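Local structure of fasciclin I (Drosophila melanogaster, 1O70) at residues 78-83 and 102-106; 109-113 and 288-292; 160-165 and 184-188; 192-196 and 235-241. The protein acts as a neural cell adhesion molecule, held at the cell membrane by a probable GPI anchor; this fragment comprises its third and fourth FAS1 domains. All blocks are in the same frame, centred on the assembly; numbering follows the deposited sequence.

Contact 1: 78-83 and 102-106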
loop_
_atom_site.group_PDB
_atom_site.type_symbol
_atom_site.label_atom_id
_atom_site.label_comp_id
_atom_site.label_asym_id
_atom_site.label_seq_id
_atom_site.Cartn_x
_atom_site.Cartn_y
_atom_site.Cartn_z
ATOM N N ASN A 78 0.729 -12.957 9.424
ATOM C CA ASN A 78 -0.466 -12.336 9.981
ATOM C C ASN A 78 -1.297 -11.488 9.030
ATOM O O ASN A 78 -2.514 -11.420 9.184
ATOM C CB ASN A 78 -0.115 -11.491 11.199
ATOM C CG ASN A 78 0.421 -12.318 12.338
ATOM O OD1 ASN A 78 -0.009 -13.445 12.557
ATOM N ND2 ASN A 78 1.366 -11.755 13.079
ATOM N N MET A 79 -0.664 -10.841 8.057
ATOM C CA MET A 79 -1.430 -10.013 7.139
ATOM C C MET A 79 -2.151 -10.840 6.078
ATOM O O MET A 79 -2.976 -10.313 5.329
ATOM C CB MET A 79 -0.549 -8.936 6.486
ATOM C CG MET A 79 0.563 -9.446 5.617
ATOM S SD MET A 79 1.455 -8.100 4.777
ATOM C CE MET A 79 2.409 -7.394 6.148
ATOM N N HIS A 80 -1.850 -12.139 6.019
ATOM C CA HIS A 80 -2.516 -13.031 5.067
ATOM C C HIS A 80 -3.741 -13.631 5.747
ATOM O O HIS A 80 -4.457 -14.427 5.145
ATOM C CB HIS A 80 -1.607 -14.182 4.638
ATOM C CG HIS A 80 -0.562 -13.806 3.634
ATOM N ND1 HIS A 80 0.653 -13.260 3.989
ATOM C CD2 HIS A 80 -0.532 -13.943 2.286
ATOM C CE1 HIS A 80 1.390 -13.085 2.905
ATOM N NE2 HIS A 80 0.694 -13.491 1.858
ATOM N N ILE A 81 -3.981 -13.246 7.003
ATOM C CA ILE A 81 -5.109 -13.775 7.775
ATOM C C ILE A 81 -6.199 -12.742 8.099
ATOM O O ILE A 81 -6.068 -11.934 9.027
ATOM C CB ILE A 81 -4.628 -14.400 9.108
ATOM C CG1 ILE A 81 -3.518 -15.419 8.848
ATOM C CG2 ILE A 81 -5.779 -15.084 9.805
ATOM C CD1 ILE A 81 -2.815 -15.875 10.120
ATOM N N ILE A 82 -7.289 -12.813 7.344
ATOM C CA ILE A 82 -8.427 -11.918 7.497
ATOM C C ILE A 82 -9.389 -12.319 8.617
ATOM O O ILE A 82 -9.977 -13.401 8.593
ATOM C CB ILE A 82 -9.218 -11.850 6.183
ATOM C CG1 ILE A 82 -8.313 -11.301 5.075
ATOM C CG2 ILE A 82 -10.463 -11.004 6.372
ATOM C CD1 ILE A 82 -8.770 -11.619 3.694
ATOM N N LYS A 83 -9.567 -11.426 9.583
ATOM C CA LYS A 83 -10.461 -11.695 10.701
ATOM C C LYS A 83 -11.921 -11.573 10.258
ATOM O O LYS A 83 -12.657 -10.716 10.748
ATOM C CB LYS A 83 -10.159 -10.716 11.843
ATOM C CG LYS A 83 -8.763 -10.901 12.431
ATOM C CD LYS A 83 -8.146 -9.598 12.907
ATOM C CE LYS A 83 -8.893 -9.007 14.087
ATOM N NZ LYS A 83 -8.358 -7.662 14.463
ATOM N N VAL A 102 -10.092 -4.276 4.483
ATOM C CA VAL A 102 -10.237 -5.422 5.360
ATOM C C VAL A 102 -9.076 -5.601 6.332
ATOM O O VAL A 102 -7.936 -5.750 5.919
ATOM C CB VAL A 102 -10.364 -6.685 4.517
ATOM C CG1 VAL A 102 -10.741 -7.850 5.392
ATOM C CG2 VAL A 102 -11.399 -6.463 3.424
ATOM N N PRO A 103 -9.358 -5.592 7.643
ATOM C CA PRO A 103 -8.333 -5.757 8.692
ATOM C C PRO A 103 -7.795 -7.188 8.761
ATOM O O PRO A 103 -8.495 -8.129 8.401
ATOM C CB PRO A 103 -9.078 -5.391 9.981
ATOM C CG PRO A 103 -10.224 -4.530 9.510
ATOM C CD PRO A 103 -10.652 -5.204 8.230
ATOM N N THR A 104 -6.564 -7.349 9.234
ATOM C CA THR A 104 -5.968 -8.674 9.356
ATOM C C THR A 104 -5.442 -8.905 10.774
ATOM O O THR A 104 -5.613 -8.062 11.653
ATOM C CB THR A 104 -4.815 -8.870 8.359
ATOM O OG1 THR A 104 -3.720 -8.015 8.714
ATOM C CG2 THR A 104 -5.282 -8.543 6.953
ATOM N N VAL A 105 -4.818 -10.058 11.001
ATOM C CA VAL A 105 -4.280 -10.384 12.318
ATOM C C VAL A 105 -3.173 -9.382 12.613
ATOM O O VAL A 105 -2.832 -9.122 13.768
ATOM C CB VAL A 105 -3.731 -11.826 12.342
ATOM C CG1 VAL A 105 -2.936 -12.082 13.607
ATOM C CG2 VAL A 105 -4.888 -12.798 12.238
ATOM N N ASN A 106 -2.618 -8.822 11.547
ATOM C CA ASN A 106 -1.576 -7.818 11.667
ATOM C C ASN A 106 -2.334 -6.498 11.855
ATOM O O ASN A 106 -2.906 -5.970 10.899
ATOM C CB ASN A 106 -0.743 -7.804 10.383
ATOM C CG ASN A 106 0.450 -6.885 10.473
ATOM O OD1 ASN A 106 0.321 -5.712 10.829
ATOM N ND2 ASN A 106 1.622 -7.409 10.144
#
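T104 and V105 pack against N78, M79 and I81 in a largely buried loop-to-turn contact of the third FAS1 domain. It joins the chain leaving strand 102-103 to the junction between helix 70-79 and strand 81-82, and the ends of strands 81-82 and 102-103, outermost in one seven-stranded sheet, come together through the I82 and V102 side chains. The backbone N of V105 is the polar centre. It donates to I81 O at 3.0 Å, approaching nearly in line with the carbonyl, and more weakly to N78 O at 3.2 Å. N78 O also accepts from I81 N, which closes the turn that follows the helix. The V105 side chain straddles this turn. With CG1 opposite the backbone N (chi1 169°), that methyl lies by the N78 amide, 3.4 Å from N78 OD1, while V105 CG2 crosses over to I81 CG2 at 3.5 Å. T104 sets its methyl CG2 against the carbonyl oxygen of M79 and turns OG1 to a hydrogen bond with T109 O. Alongside, M79 and N106 run in the same direction, with M79 CB and N106 CB 4.1 Å apart; N106 OD1 accepts from N108 N and N106 ND2 donates to Q75 O. At the other end I82 CG2 meets V102 CG1 roughly at right angles. K83, which is exposed, bends at CG and CD to bring CD beside T104 O. Around the contact, I82 rests on T49 and L51 of strand 48-53, I81 on V38 and I42 of helix 37-43, and both I82 and V102 on F113 of strand 110-116.

Contact 2: 109-113 and 288-292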
loop_
_atom_site.group_PDB
_atom_site.type_symbol
_atom_site.label_atom_id
_atom_site.label_comp_id
_atom_site.label_asym_id
_atom_site.label_seq_id
_atom_site.Cartn_x
_atom_site.Cartn_y
_atom_site.Cartn_z
ATOM N N THR A 109 -1.647 -3.659 9.279
ATOM C CA THR A 109 -1.809 -3.924 7.854
ATOM C C THR A 109 -3.228 -4.312 7.477
ATOM O O THR A 109 -3.785 -5.255 8.039
ATOM C CB THR A 109 -0.936 -5.096 7.411
ATOM O OG1 THR A 109 0.398 -4.903 7.888
ATOM C CG2 THR A 109 -0.953 -5.226 5.892
ATOM N N PHE A 110 -3.832 -3.595 6.542
ATOM C CA PHE A 110 -5.155 -3.999 6.097
ATOM C C PHE A 110 -5.031 -4.281 4.594
ATOM O O PHE A 110 -4.015 -3.956 3.981
ATOM C CB PHE A 110 -6.208 -2.927 6.415
ATOM C CG PHE A 110 -6.004 -1.629 5.705
ATOM C CD1 PHE A 110 -6.288 -1.518 4.344
ATOM C CD2 PHE A 110 -5.556 -0.504 6.397
ATOM C CE1 PHE A 110 -6.130 -0.306 3.672
ATOM C CE2 PHE A 110 -5.393 0.720 5.739
ATOM C CZ PHE A 110 -5.683 0.818 4.370
ATOM N N LEU A 111 -6.037 -4.918 4.016
ATOM C CA LEU A 111 -6.010 -5.250 2.599
ATOM C C LEU A 111 -7.300 -4.764 1.975
ATOM O O LEU A 111 -8.174 -4.235 2.661
ATOM C CB LEU A 111 -5.961 -6.766 2.406
ATOM C CG LEU A 111 -5.125 -7.607 3.366
ATOM C CD1 LEU A 111 -5.362 -9.096 3.113
ATOM C CD2 LEU A 111 -3.658 -7.240 3.180
ATOM N N TYR A 112 -7.415 -4.942 0.670
ATOM C CA TYR A 112 -8.639 -4.595 -0.028
ATOM C C TYR A 112 -8.532 -5.298 -1.363
ATOM O O TYR A 112 -7.428 -5.623 -1.806
ATOM C CB TYR A 112 -8.830 -3.070 -0.149
ATOM C CG TYR A 112 -7.822 -2.328 -0.967
ATOM C CD1 TYR A 112 -7.977 -2.197 -2.354
ATOM C CD2 TYR A 112 -6.706 -1.756 -0.361
ATOM C CE1 TYR A 112 -7.045 -1.517 -3.115
ATOM C CE2 TYR A 112 -5.767 -1.078 -1.100
ATOM C CZ TYR A 112 -5.940 -0.958 -2.481
ATOM O OH TYR A 112 -5.026 -0.257 -3.237
ATOM N N PHE A 113 -9.675 -5.576 -1.976
ATOM C CA PHE A 113 -9.691 -6.303 -3.231
ATOM C C PHE A 113 -10.281 -5.514 -4.383
ATOM O O PHE A 113 -10.937 -4.488 -4.199
ATOM C CB PHE A 113 -10.505 -7.599 -3.081
ATOM C CG PHE A 113 -10.072 -8.475 -1.940
ATOM C CD1 PHE A 113 -10.363 -8.125 -0.630
ATOM C CD2 PHE A 113 -9.365 -9.648 -2.176
ATOM C CE1 PHE A 113 -9.956 -8.928 0.431
ATOM C CE2 PHE A 113 -8.953 -10.457 -1.120
ATOM C CZ PHE A 113 -9.251 -10.091 0.185
ATOM N N VAL A 288 -4.183 9.987 5.594
ATOM C CA VAL A 288 -3.343 9.037 4.884
ATOM C C VAL A 288 -4.252 7.836 4.586
ATOM O O VAL A 288 -4.576 7.063 5.480
ATOM C CB VAL A 288 -2.140 8.595 5.763
ATOM C CG1 VAL A 288 -1.250 7.637 4.986
ATOM C CG2 VAL A 288 -1.343 9.805 6.211
ATOM N N TYR A 289 -4.671 7.701 3.330
ATOM C CA TYR A 289 -5.566 6.620 2.915
ATOM C C TYR A 289 -4.932 5.226 2.948
ATOM O O TYR A 289 -5.533 4.279 3.449
ATOM C CB TYR A 289 -6.113 6.909 1.517
ATOM C CG TYR A 289 -7.140 5.915 1.050
ATOM C CD1 TYR A 289 -8.353 5.767 1.725
ATOM C CD2 TYR A 289 -6.896 5.106 -0.058
ATOM C CE1 TYR A 289 -9.301 4.830 1.309
ATOM C CE2 TYR A 289 -7.841 4.167 -0.483
ATOM C CZ TYR A 289 -9.039 4.035 0.207
ATOM O OH TYR A 289 -9.968 3.101 -0.203
ATOM N N ARG A 290 -3.738 5.083 2.390
ATOM C CA ARG A 290 -3.042 3.800 2.421
ATOM C C ARG A 290 -1.648 4.088 2.961
ATOM O O ARG A 290 -0.777 4.602 2.246
ATOM C CB ARG A 290 -2.929 3.192 1.020
ATOM C CG ARG A 290 -4.177 2.485 0.522
ATOM C CD ARG A 290 -4.060 2.187 -0.949
ATOM N NE ARG A 290 -2.895 1.362 -1.248
ATOM C CZ ARG A 290 -2.336 1.291 -2.451
ATOM N NH1 ARG A 290 -2.841 2.005 -3.459
ATOM N NH2 ARG A 290 -1.280 0.509 -2.643
ATOM N N PRO A 291 -1.432 3.804 4.244
ATOM C CA PRO A 291 -0.108 4.058 4.803
ATOM C C PRO A 291 0.823 2.884 4.574
ATOM O O PRO A 291 0.392 1.745 4.394
ATOM C CB PRO A 291 -0.400 4.226 6.279
ATOM C CG PRO A 291 -1.478 3.204 6.485
ATOM C CD PRO A 291 -2.400 3.504 5.312
ATOM N N ASP A 292 2.111 3.176 4.575
ATOM C CA ASP A 292 3.108 2.137 4.461
ATOM C C ASP A 292 3.001 1.167 3.296
ATOM O O ASP A 292 3.050 -0.039 3.501
ATOM C CB ASP A 292 3.118 1.361 5.779
ATOM C CG ASP A 292 3.166 2.292 6.990
ATOM O OD1 ASP A 292 4.011 3.212 6.984
ATOM O OD2 ASP A 292 2.368 2.125 7.937
#
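Y112 and R290 make the close, buried half of this contact between the third and fourth FAS1 domains. The phenol oxygen Y112 OH sits 3.0 Å above one face of the R290 guanidinium, displaced toward its rim, and the ring and guanidinium planes stand 68° apart. The N-H groups of R290 do not point at this oxygen, and the approach is packing over the guanidinium face. Along the aliphatic part of R290, CD touches Y112 CE2 at 3.7 Å; Y112 is also touched by a sugar of the attached glycan. The charge is spent elsewhere: R290 NH1 pairs with D168 and NH2 with E127, salt bridges that probably hold the guanidinium in its orientation across the phenol oxygen. R290 lies in a classic beta bulge, in which Y289 and R290 both face V302 at a corner of strand 284-295. The other half is looser and partly open to solvent. F110, its CG tucked between the backbone N and the carbonyl carbon (chi1 64°), swings its ring toward the bulge. Its CZ reaches Y289 O edge-on at 3.6 Å, an oxygen that also takes a weak hydrogen bond from Q101. F110 CE2 comes only to 4.1 Å from P291 CD.

Contact 3: 160-165 and 184-188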
loop_
_atom_site.group_PDB
_atom_site.type_symbol
_atom_site.label_atom_id
_atom_site.label_comp_id
_atom_site.label_asym_id
_atom_site.label_seq_id
_atom_site.Cartn_x
_atom_site.Cartn_y
_atom_site.Cartn_z
ATOM N N THR A 160 9.665 -1.550 -7.226
ATOM C CA THR A 160 10.253 -0.324 -6.711
ATOM C C THR A 160 9.100 0.677 -6.646
ATOM O O THR A 160 7.996 0.403 -7.133
ATOM C CB THR A 160 11.300 0.254 -7.678
ATOM O OG1 THR A 160 10.659 0.604 -8.913
ATOM C CG2 THR A 160 12.390 -0.755 -7.959
ATOM N N VAL A 161 9.356 1.831 -6.045
ATOM C CA VAL A 161 8.354 2.880 -5.968
ATOM C C VAL A 161 7.768 3.095 -7.371
ATOM O O VAL A 161 6.550 3.106 -7.554
ATOM C CB VAL A 161 8.999 4.189 -5.466
ATOM C CG1 VAL A 161 8.027 5.345 -5.609
ATOM C CG2 VAL A 161 9.434 4.027 -4.027
ATOM N N LEU A 162 8.647 3.254 -8.358
ATOM C CA LEU A 162 8.219 3.446 -9.750
ATOM C C LEU A 162 7.393 2.266 -10.256
ATOM O O LEU A 162 6.362 2.452 -10.903
ATOM C CB LEU A 162 9.433 3.621 -10.676
ATOM C CG LEU A 162 9.096 3.685 -12.172
ATOM C CD1 LEU A 162 8.302 4.965 -12.453
ATOM C CD2 LEU A 162 10.372 3.667 -13.026
ATOM N N GLY A 163 7.860 1.054 -9.961
ATOM C CA GLY A 163 7.162 -0.134 -10.411
ATOM C C GLY A 163 5.744 -0.152 -9.896
ATOM O O GLY A 163 4.815 -0.565 -10.597
ATOM N N LYS A 164 5.589 0.315 -8.661
ATOM C CA LYS A 164 4.301 0.376 -7.993
ATOM C C LYS A 164 3.430 1.433 -8.649
ATOM O O LYS A 164 2.270 1.178 -8.977
ATOM C CB LYS A 164 4.501 0.732 -6.522
ATOM C CG LYS A 164 3.708 -0.117 -5.547
ATOM C CD LYS A 164 2.224 -0.076 -5.812
ATOM C CE LYS A 164 1.487 -1.100 -4.970
ATOM N NZ LYS A 164 1.859 -2.484 -5.337
ATOM N N LEU A 165 3.994 2.622 -8.836
ATOM C CA LEU A 165 3.265 3.729 -9.454
ATOM C C LEU A 165 2.662 3.410 -10.808
ATOM O O LEU A 165 1.602 3.929 -11.146
ATOM C CB LEU A 165 4.162 4.953 -9.613
ATOM C CG LEU A 165 4.481 5.827 -8.400
ATOM C CD1 LEU A 165 5.569 6.800 -8.815
ATOM C CD2 LEU A 165 3.228 6.565 -7.921
ATOM N N ASN A 184 9.522 10.710 -12.691
ATOM C CA ASN A 184 9.448 9.295 -12.326
ATOM C C ASN A 184 10.736 8.502 -12.499
ATOM O O ASN A 184 11.029 7.605 -11.710
ATOM C CB ASN A 184 8.362 8.573 -13.127
ATOM C CG ASN A 184 6.997 9.181 -12.957
ATOM O OD1 ASN A 184 6.724 9.857 -11.974
ATOM N ND2 ASN A 184 6.118 8.925 -13.914
ATOM N N ASP A 185 11.488 8.819 -13.546
ATOM C CA ASP A 185 12.729 8.117 -13.851
ATOM C C ASP A 185 13.533 7.745 -12.614
ATOM O O ASP A 185 13.882 6.579 -12.403
ATOM C CB ASP A 185 13.582 8.965 -14.799
ATOM C CG ASP A 185 12.936 9.134 -16.163
ATOM O OD1 ASP A 185 11.718 8.873 -16.279
ATOM O OD2 ASP A 185 13.636 9.533 -17.118
ATOM N N GLN A 186 13.809 8.739 -11.786
ATOM C CA GLN A 186 14.592 8.538 -10.574
ATOM C C GLN A 186 14.036 7.498 -9.600
ATOM O O GLN A 186 14.796 6.872 -8.866
ATOM C CB GLN A 186 14.736 9.874 -9.842
ATOM C CG GLN A 186 13.413 10.414 -9.338
ATOM C CD GLN A 186 13.578 11.697 -8.575
ATOM O OE1 GLN A 186 14.472 11.817 -7.732
ATOM N NE2 GLN A 186 12.708 12.666 -8.848
ATOM N N LEU A 187 12.716 7.325 -9.587
ATOM C CA LEU A 187 12.058 6.397 -8.666
ATOM C C LEU A 187 12.360 4.925 -8.900
ATOM O O LEU A 187 11.821 4.050 -8.217
ATOM C CB LEU A 187 10.551 6.625 -8.706
ATOM C CG LEU A 187 10.165 8.072 -8.407
ATOM C CD1 LEU A 187 8.675 8.226 -8.571
ATOM C CD2 LEU A 187 10.609 8.449 -7.007
ATOM N N ASN A 188 13.226 4.651 -9.864
ATOM C CA ASN A 188 13.592 3.279 -10.164
ATOM C C ASN A 188 14.929 2.968 -9.491
ATOM O O ASN A 188 15.267 1.808 -9.269
ATOM C CB ASN A 188 13.702 3.097 -11.677
ATOM C CG ASN A 188 13.492 1.660 -12.099
ATOM O OD1 ASN A 188 12.676 0.943 -11.504
ATOM N ND2 ASN A 188 14.205 1.231 -13.138
#
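L187 O accepts two hydrogen bonds, from the backbone N of L162 at 3.3 Å and from N297 ND2. The L162 N-H is fairly straight (155°) but comes from above the carbonyl plane, 50° out of it. N297 also accepts from V161 N through OD1, so one amide ties the first turn of helix 161-167 to the loop before strand 193-199 in the fourth FAS1 domain. The helix start is N-capped by T160, whose OG1 takes the G163 N-H at 3.0 Å. The same hydroxyl donates, weakly, to N188 OD1, which links the cap to the loop; N188 is an established N-glycosylation site that carries no sugar in this structure. The T160 hydroxyl reaches both because its OG1 stands between its own backbone N and carbonyl carbon (chi1 63°).

L162 carries much of the apolar contact. Its CG lies opposite the backbone N (chi1 174°), and the two methyls diverge over the loop: L162 CD1 meets N184 CB at 3.7 Å and L162 CD2 meets N188 CB at 3.6 Å. N184 is held in turn through ND2, which donates to Y175 O, while N184 O accepts from L187 N and folds the loop into a turn. L187 points into the domain, where V161, L165 and the rings of F194 and Y196 of strand 193-199 gather round it, together with L235. L165 and L187 cross at about a right angle and meet methyl to methyl, CD1 of L165 against CD1 of L187 at 3.4 Å.

Contact 4: 192-196 and 235-241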
loop_
_atom_site.group_PDB
_atom_site.type_symbol
_atom_site.label_atom_id
_atom_site.label_comp_id
_atom_site.label_asym_id
_atom_site.label_seq_id
_atom_site.Cartn_x
_atom_site.Cartn_y
_atom_site.Cartn_z
ATOM N N ARG A 192 19.072 4.658 -3.528
ATOM C CA ARG A 192 18.491 5.641 -2.615
ATOM C C ARG A 192 17.235 5.034 -2.003
ATOM O O ARG A 192 16.778 3.971 -2.424
ATOM C CB ARG A 192 18.102 6.913 -3.376
ATOM C CG ARG A 192 19.073 7.323 -4.474
ATOM C CD ARG A 192 20.285 8.072 -3.938
ATOM N NE ARG A 192 19.945 9.413 -3.468
ATOM C CZ ARG A 192 20.838 10.335 -3.111
ATOM N NH1 ARG A 192 22.143 10.071 -3.169
ATOM N NH2 ARG A 192 20.429 11.526 -2.686
ATOM N N ARG A 193 16.682 5.705 -1.006
ATOM C CA ARG A 193 15.463 5.234 -0.374
ATOM C C ARG A 193 14.447 6.367 -0.433
ATOM O O ARG A 193 14.687 7.454 0.087
ATOM C CB ARG A 193 15.736 4.813 1.070
ATOM C CG ARG A 193 16.366 3.433 1.175
ATOM C CD ARG A 193 15.407 2.356 0.671
ATOM N NE ARG A 193 16.016 1.029 0.597
ATOM C CZ ARG A 193 16.860 0.639 -0.357
ATOM N NH1 ARG A 193 17.202 1.478 -1.326
ATOM N NH2 ARG A 193 17.351 -0.598 -0.354
ATOM N N PHE A 194 13.321 6.114 -1.093
ATOM C CA PHE A 194 12.296 7.127 -1.229
ATOM C C PHE A 194 11.073 6.915 -0.364
ATOM O O PHE A 194 10.637 5.787 -0.130
ATOM C CB PHE A 194 11.803 7.226 -2.669
ATOM C CG PHE A 194 12.879 7.354 -3.687
ATOM C CD1 PHE A 194 13.524 6.222 -4.172
ATOM C CD2 PHE A 194 13.211 8.595 -4.213
ATOM C CE1 PHE A 194 14.472 6.316 -5.186
ATOM C CE2 PHE A 194 14.159 8.703 -5.227
ATOM C CZ PHE A 194 14.795 7.557 -5.713
ATOM N N THR A 195 10.522 8.027 0.103
ATOM C CA THR A 195 9.298 8.019 0.889
ATOM C C THR A 195 8.406 8.969 0.096
ATOM O O THR A 195 8.469 10.190 0.262
ATOM C CB THR A 195 9.533 8.553 2.298
ATOM O OG1 THR A 195 10.401 7.657 2.999
ATOM C CG2 THR A 195 8.231 8.655 3.047
ATOM N N TYR A 196 7.590 8.396 -0.785
ATOM C CA TYR A 196 6.716 9.174 -1.655
ATOM C C TYR A 196 5.283 9.278 -1.129
ATOM O O TYR A 196 4.590 8.267 -0.974
ATOM C CB TYR A 196 6.720 8.541 -3.057
ATOM C CG TYR A 196 6.303 9.446 -4.208
ATOM C CD1 TYR A 196 6.162 8.930 -5.498
ATOM C CD2 TYR A 196 6.029 10.803 -4.013
ATOM C CE1 TYR A 196 5.753 9.725 -6.565
ATOM C CE2 TYR A 196 5.624 11.616 -5.077
ATOM C CZ TYR A 196 5.482 11.070 -6.352
ATOM O OH TYR A 196 5.038 11.860 -7.395
ATOM N N LEU A 235 8.170 14.055 -2.345
ATOM C CA LEU A 235 9.221 13.044 -2.317
ATOM C C LEU A 235 10.401 13.267 -1.387
ATOM O O LEU A 235 11.227 14.152 -1.613
ATOM C CB LEU A 235 9.756 12.829 -3.737
ATOM C CG LEU A 235 10.760 11.685 -3.902
ATOM C CD1 LEU A 235 10.059 10.358 -3.632
ATOM C CD2 LEU A 235 11.347 11.710 -5.312
ATOM N N ALA A 236 10.480 12.433 -0.356
ATOM C CA ALA A 236 11.558 12.493 0.621
ATOM C C ALA A 236 12.662 11.521 0.218
ATOM O O ALA A 236 12.410 10.338 -0.001
ATOM C CB ALA A 236 11.033 12.137 2.001
ATOM N N ILE A 237 13.889 12.019 0.136
ATOM C CA ILE A 237 15.020 11.192 -0.268
ATOM C C ILE A 237 16.106 11.135 0.797
ATOM O O ILE A 237 16.697 12.159 1.136
ATOM C CB ILE A 237 15.646 11.739 -1.570
ATOM C CG1 ILE A 237 14.547 11.914 -2.633
ATOM C CG2 ILE A 237 16.753 10.811 -2.047
ATOM C CD1 ILE A 237 14.996 12.613 -3.916
ATOM N N SER A 238 16.356 9.948 1.339
ATOM C CA SER A 238 17.410 9.777 2.340
ATOM C C SER A 238 17.968 8.356 2.288
ATOM O O SER A 238 17.673 7.594 1.364
ATOM C CB SER A 238 16.912 10.114 3.756
ATOM O OG SER A 238 16.081 9.120 4.309
ATOM N N ASP A 239 18.804 8.007 3.255
ATOM C CA ASP A 239 19.397 6.679 3.280
ATOM C C ASP A 239 18.402 5.662 3.835
ATOM O O ASP A 239 18.587 4.454 3.682
ATOM C CB ASP A 239 20.683 6.695 4.118
ATOM C CG ASP A 239 20.436 7.119 5.552
ATOM O OD1 ASP A 239 19.500 7.917 5.784
ATOM O OD2 ASP A 239 21.186 6.670 6.444
ATOM N N LYS A 240 17.346 6.152 4.474
ATOM C CA LYS A 240 16.338 5.260 5.034
ATOM C C LYS A 240 14.911 5.651 4.635
ATOM O O LYS A 240 14.677 6.734 4.099
ATOM C CB LYS A 240 16.450 5.223 6.559
ATOM C CG LYS A 240 16.136 6.524 7.249
ATOM C CD LYS A 240 16.258 6.371 8.750
ATOM C CE LYS A 240 15.938 7.681 9.451
ATOM N NZ LYS A 240 16.086 7.572 10.933
ATOM N N GLU A 241 13.965 4.753 4.882
ATOM C CA GLU A 241 12.571 5.020 4.567
ATOM C C GLU A 241 11.802 5.243 5.846
ATOM O O GLU A 241 12.114 4.660 6.888
ATOM C CB GLU A 241 11.958 3.862 3.784
ATOM C CG GLU A 241 12.262 2.483 4.327
ATOM C CD GLU A 241 11.807 1.399 3.382
ATOM O OE1 GLU A 241 10.601 1.069 3.397
ATOM O OE2 GLU A 241 12.648 0.893 2.600
HETATM O O HOH W 1 13.036 8.152 2.199
#
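Strands 193-199 and 235-238 form an antiparallel ladder in the sheet of the fourth FAS1 domain, with R193 paired to S238 and T195 to A236 as hydrogen-bonded pairs. F194 with I237 and Y196 with L235 are non-hydrogen-bonded. Strand 235-238 is outermost in the strand order, with its I237 backbone bonded to P260. The T195/A236 pair is close in both directions, T195 N to A236 O at 3.0 Å and A236 N to T195 O at 3.1 Å. R193 N to S238 O is more bent, with an N-H angle of 139°.

On one face, L235 lies between two rings. Its CD1 touches CD2 of F194 at 3.7 Å and CB of Y196 at 3.8 Å, and I237 runs beside F194, pointing the same way. The opposite face carries R193, T195, A236 and S238. There a water lies 2.8 Å from T195 OG1 and also meets R193 O and K240 O, bridging the strand to the chain beyond S238, while T195 OG1 accepts from Y242 N. R193 folds at chi2 (-65°), bringing NH1 to R192 O at 2.8 Å with the acceptor in the guanidinium plane; NH1 also reaches T190 O. Its salt bridge to E241 is long, NE to OE2 3.9 Å, with the two planes steeply tilted. The pairing of the strands thus rests on backbone bonds and the leucine-aromatic packing, and the R193 charge is probably steadied by the carbonyls of R192 and T190, with E241 perhaps adding a modest pull.

Contacts 1 and 2 touch through strands 102-103 and 110-116, where V102 N meets L111 O; contacts 3 and 4 meet through L187, which packs on F194 and L235. Contact 1 lies in the third FAS1 domain, about 28 Å centre to centre from contacts 3 and 4 in the fourth; contact 2 bridges the two domains, reaching contact 3 where R290 packs on K164. Contact 1 is the most buried and joins a loop to a turn by backbone bonds and branched aliphatics. Contact 4 is the regular ladder, open at its charged end. Contact 3 mixes a helix cap with leucine packing, whereas contact 2 has no hydrogen bond between its segments.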